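Local coordinates for protein hydroxynitrile lyase (PDB 5XZT) that probably acts as a lyase on hydroxynitriles, working as a homodimer whose two small alpha/beta subunits probably form a barrel together, at residues A[7-12]-A[100-105]. Residues are numbered along the deposited sequence; the frame is centred on the assembly and turned at random.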
ATOM      1  N   VAL A   7      -0.317  -6.763 -11.561  1.00 17.70           N
ATOM      2  CA  VAL A   7      -0.706  -5.453 -11.022  1.00 16.99           C
ATOM      3  C   VAL A   7      -1.048  -5.610  -9.549  1.00 14.99           C
ATOM      4  O   VAL A   7      -1.760  -6.546  -9.194  1.00 14.37           O
ATOM      5  CB  VAL A   7      -1.926  -4.897 -11.798  1.00 18.52           C
ATOM      6  CG1 VAL A   7      -2.464  -3.615 -11.170  1.00 19.63           C
ATOM      7  CG2 VAL A   7      -1.547  -4.650 -13.249  1.00 19.66           C
ATOM      8  N   ARG A   8      -0.530  -4.718  -8.697  1.00 12.89           N
ATOM      9  CA  ARG A   8      -0.943  -4.632  -7.312  1.00 12.26           C
ATOM     10  C   ARG A   8      -1.965  -3.506  -7.166  1.00 11.70           C
ATOM     11  O   ARG A   8      -1.826  -2.454  -7.785  1.00 11.08           O
ATOM     12  CB  ARG A   8       0.251  -4.343  -6.399  1.00 12.84           C
ATOM     13  CG  ARG A   8      -0.035  -4.613  -4.918  1.00 13.62           C
ATOM     14  CD  ARG A   8       0.144  -6.092  -4.595  1.00 14.12           C
ATOM     15  NE  ARG A   8       1.556  -6.406  -4.493  1.00 14.81           N
ATOM     16  CZ  ARG A   8       2.116  -7.597  -4.716  1.00 15.76           C
ATOM     17  NH1 ARG A   8       1.397  -8.665  -5.054  1.00 16.79           N
ATOM     18  NH2 ARG A   8       3.438  -7.732  -4.579  1.00 16.58           N
ATOM     19  N   HIS A   9      -2.969  -3.743  -6.331  1.00 10.98           N
ATOM     20  CA  HIS A   9      -4.016  -2.786  -6.032  1.00 11.02           C
ATOM     21  C   HIS A   9      -3.950  -2.608  -4.532  1.00 10.65           C
ATOM     22  O   HIS A   9      -4.234  -3.545  -3.781  1.00 10.38           O
ATOM     23  CB  HIS A   9      -5.360  -3.362  -6.484  1.00 11.53           C
ATOM     24  CG  HIS A   9      -6.561  -2.566  -6.079  1.00 12.16           C
ATOM     25  ND1 HIS A   9      -7.037  -1.507  -6.817  1.00 12.93           N
ATOM     26  CD2 HIS A   9      -7.436  -2.735  -5.065  1.00 12.97           C
ATOM     27  CE1 HIS A   9      -8.139  -1.039  -6.257  1.00 12.84           C
ATOM     28  NE2 HIS A   9      -8.403  -1.767  -5.191  1.00 13.12           N
ATOM     29  N   ILE A  10      -3.518  -1.429  -4.093  1.00 10.05           N
ATOM     30  CA  ILE A  10      -3.397  -1.148  -2.678  1.00 10.24           C
ATOM     31  C   ILE A  10      -4.286   0.021  -2.299  1.00  9.64           C
ATOM     32  O   ILE A  10      -4.232   1.084  -2.901  1.00  9.58           O
ATOM     33  CB  ILE A  10      -1.941  -0.908  -2.205  1.00 10.77           C
ATOM     34  CG1 ILE A  10      -1.085  -2.143  -2.573  1.00 11.30           C
ATOM     35  CG2 ILE A  10      -1.946  -0.633  -0.696  1.00 11.02           C
ATOM     36  CD1 ILE A  10       0.256  -2.215  -1.864  1.00 12.08           C
ATOM     37  N   VAL A  11      -5.118  -0.240  -1.302  1.00  9.28           N
ATOM     38  CA  VAL A  11      -6.063   0.716  -0.735  1.00  9.47           C
ATOM     39  C   VAL A  11      -5.656   1.073   0.688  1.00  9.13           C
ATOM     40  O   VAL A  11      -5.389   0.185   1.517  1.00  9.29           O
ATOM     41  CB  VAL A  11      -7.460   0.106  -0.715  1.00  9.40           C
ATOM     42  CG1 VAL A  11      -8.465   1.037  -0.044  1.00  9.49           C
ATOM     43  CG2 VAL A  11      -7.885  -0.275  -2.126  1.00  9.83           C
ATOM     44  N   PHE A  12      -5.614   2.371   0.986  1.00  8.85           N
ATOM     45  CA  PHE A  12      -5.575   2.840   2.369  1.00  8.75           C
ATOM     46  C   PHE A  12      -6.906   3.561   2.644  1.00  8.62           C
ATOM     47  O   PHE A  12      -7.362   4.315   1.803  1.00  8.51           O
ATOM     48  CB  PHE A  12      -4.468   3.869   2.598  1.00  8.95           C
ATOM     49  CG  PHE A  12      -3.054   3.365   2.472  1.00  8.86           C
ATOM     50  CD1 PHE A  12      -2.715   2.023   2.489  1.00  8.91           C
ATOM     51  CD2 PHE A  12      -2.033   4.301   2.379  1.00  9.05           C
ATOM     52  CE1 PHE A  12      -1.385   1.629   2.383  1.00  9.11           C
ATOM     53  CE2 PHE A  12      -0.701   3.917   2.288  1.00  9.26           C
ATOM     54  CZ  PHE A  12      -0.377   2.575   2.299  1.00  9.29           C
ATOM     55  N   VAL A 100      -5.975   5.092  -3.267  1.00 10.72           N
ATOM     56  CA  VAL A 100      -5.796   3.821  -3.951  1.00 10.47           C
ATOM     57  C   VAL A 100      -4.732   3.963  -5.032  1.00 10.30           C
ATOM     58  O   VAL A 100      -4.815   4.869  -5.841  1.00  9.76           O
ATOM     59  CB  VAL A 100      -7.110   3.350  -4.599  1.00 10.62           C
ATOM     60  CG1 VAL A 100      -6.946   1.960  -5.196  1.00 10.86           C
ATOM     61  CG2 VAL A 100      -8.255   3.376  -3.583  1.00 10.76           C
ATOM     62  N   LEU A 101      -3.750   3.059  -5.055  1.00 10.55           N
ATOM     63  CA  LEU A 101      -2.806   2.995  -6.153  1.00 11.01           C
ATOM     64  C   LEU A 101      -2.893   1.637  -6.823  1.00 11.02           C
ATOM     65  O   LEU A 101      -3.115   0.609  -6.161  1.00 11.55           O
ATOM     66  CB  LEU A 101      -1.366   3.300  -5.712  1.00 11.61           C
ATOM     67  CG  LEU A 101      -0.983   4.786  -5.716  1.00 11.96           C
ATOM     68  CD1 LEU A 101      -1.587   5.489  -4.513  1.00 12.33           C
ATOM     69  CD2 LEU A 101       0.528   4.947  -5.723  1.00 12.82           C
ATOM     70  N   ASN A 102      -2.732   1.656  -8.134  1.00 10.83           N
ATOM     71  CA  ASN A 102      -2.695   0.446  -8.959  1.00 10.86           C
ATOM     72  C   ASN A 102      -1.406   0.510  -9.740  1.00 10.71           C
ATOM     73  O   ASN A 102      -1.158   1.509 -10.408  1.00 10.47           O
ATOM     74  CB  ASN A 102      -3.866   0.446  -9.930  1.00 11.30           C
ATOM     75  CG  ASN A 102      -5.180   0.249  -9.240  1.00 11.75           C
ATOM     76  OD1 ASN A 102      -5.459  -0.839  -8.752  1.00 13.59           O
ATOM     77  ND2 ASN A 102      -5.999   1.290  -9.196  1.00 11.66           N
ATOM     78  N   TYR A 103      -0.579  -0.531  -9.669  1.00 10.80           N
ATOM     79  CA  TYR A 103       0.734  -0.469 -10.330  1.00 11.52           C
ATOM     80  C   TYR A 103       1.265  -1.815 -10.740  1.00 11.86           C
ATOM     81  O   TYR A 103       1.007  -2.836 -10.081  1.00 11.69           O
ATOM     82  CB  TYR A 103       1.763   0.241  -9.431  1.00 11.90           C
ATOM     83  CG  TYR A 103       1.910  -0.366  -8.059  1.00 12.52           C
ATOM     84  CD1 TYR A 103       1.031  -0.017  -7.042  1.00 13.21           C
ATOM     85  CD2 TYR A 103       2.936  -1.266  -7.768  1.00 13.29           C
ATOM     86  CE1 TYR A 103       1.150  -0.551  -5.780  1.00 13.36           C
ATOM     87  CE2 TYR A 103       3.066  -1.812  -6.485  1.00 13.74           C
ATOM     88  CZ  TYR A 103       2.159  -1.438  -5.507  1.00 13.64           C
ATOM     89  OH  TYR A 103       2.234  -1.925  -4.231  1.00 15.22           O
ATOM     90  N   ILE A 104       2.031  -1.806 -11.830  1.00 12.69           N
ATOM     91  CA  ILE A 104       2.789  -2.970 -12.230  1.00 13.79           C
ATOM     92  C   ILE A 104       3.904  -3.131 -11.199  1.00 15.28           C
ATOM     93  O   ILE A 104       4.608  -2.166 -10.867  1.00 14.89           O
ATOM     94  CB  ILE A 104       3.444  -2.806 -13.618  1.00 14.44           C
ATOM     95  CG1 ILE A 104       2.397  -2.628 -14.718  1.00 15.06           C
ATOM     96  CG2 ILE A 104       4.308  -4.015 -13.943  1.00 15.05           C
ATOM     97  CD1 ILE A 104       3.030  -2.240 -16.042  1.00 15.93           C
ATOM     98  N   ILE A 105       4.065  -4.358 -10.726  1.00 16.88           N
ATOM     99  CA  ILE A 105       5.025  -4.694  -9.686  1.00 19.84           C
ATOM    100  C   ILE A 105       6.411  -4.780 -10.326  1.00 21.31           C
ATOM    101  O   ILE A 105       6.620  -5.607 -11.220  1.00 22.55           O
ATOM    102  CB  ILE A 105       4.602  -6.027  -9.012  1.00 20.40           C
ATOM    103  CG1 ILE A 105       3.253  -5.845  -8.299  1.00 21.83           C
ATOM    104  CG2 ILE A 105       5.647  -6.510  -8.022  1.00 21.87           C
ATOM    105  CD1 ILE A 105       2.446  -7.123  -8.163  1.00 22.82           C
TER
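Arg8 lies between two side chains, Tyr103 of the neighbouring strand and Ile105 just beyond its end, and illustrates how one long residue can serve both packing and charge. Its CB sits over a face of the Tyr103 ring, 3.9 Å from the centroid, in a CH-pi contact, while CG approaches the phenol oxygen. Farther out the chain bends at chi2 (83°) and again at chi3, and the guanidinium ends up with Ile105 CD1 over the centre of one face, 3.5 Å from Arg8 CZ. With a methyl group over its face, the guanidinium still uses its N-H groups: NH1 bonds Thr68, and NH2 forms a salt bridge with Glu66 of the second subunit. The same carboxylate hydrogen-bonds Tyr103 OH.

Beneath these side chains the backbones run antiparallel. Arg8 and Tyr103 form a hydrogen-bonded pair, each N donating to the other's O (2.8 Å from Arg8 N to Tyr103 O), and Ile10 pairs likewise with Leu101. The other face of the sheet carries His9, whose ND1 donates to Asn102 OD1 at 2.6 Å, the acceptor lying in the imidazole plane. Val100 CG1 reaches His9 CE1 obliquely (3.4 Å), and a hexane-1,6-diol, probably from the crystallisation liquor, lies beside the histidine and may mark a pocket. Asn102 ND2 in turn bonds Glu55 of the second subunit. Inner strand 7-15 and strand 95-104, an edge strand within its own chain whose Val100 and Asn102 backbones bond to the second subunit, thus both reach the dimer partner, consistent with Dabb proteins, where two subunits complete the alpha/beta barrel.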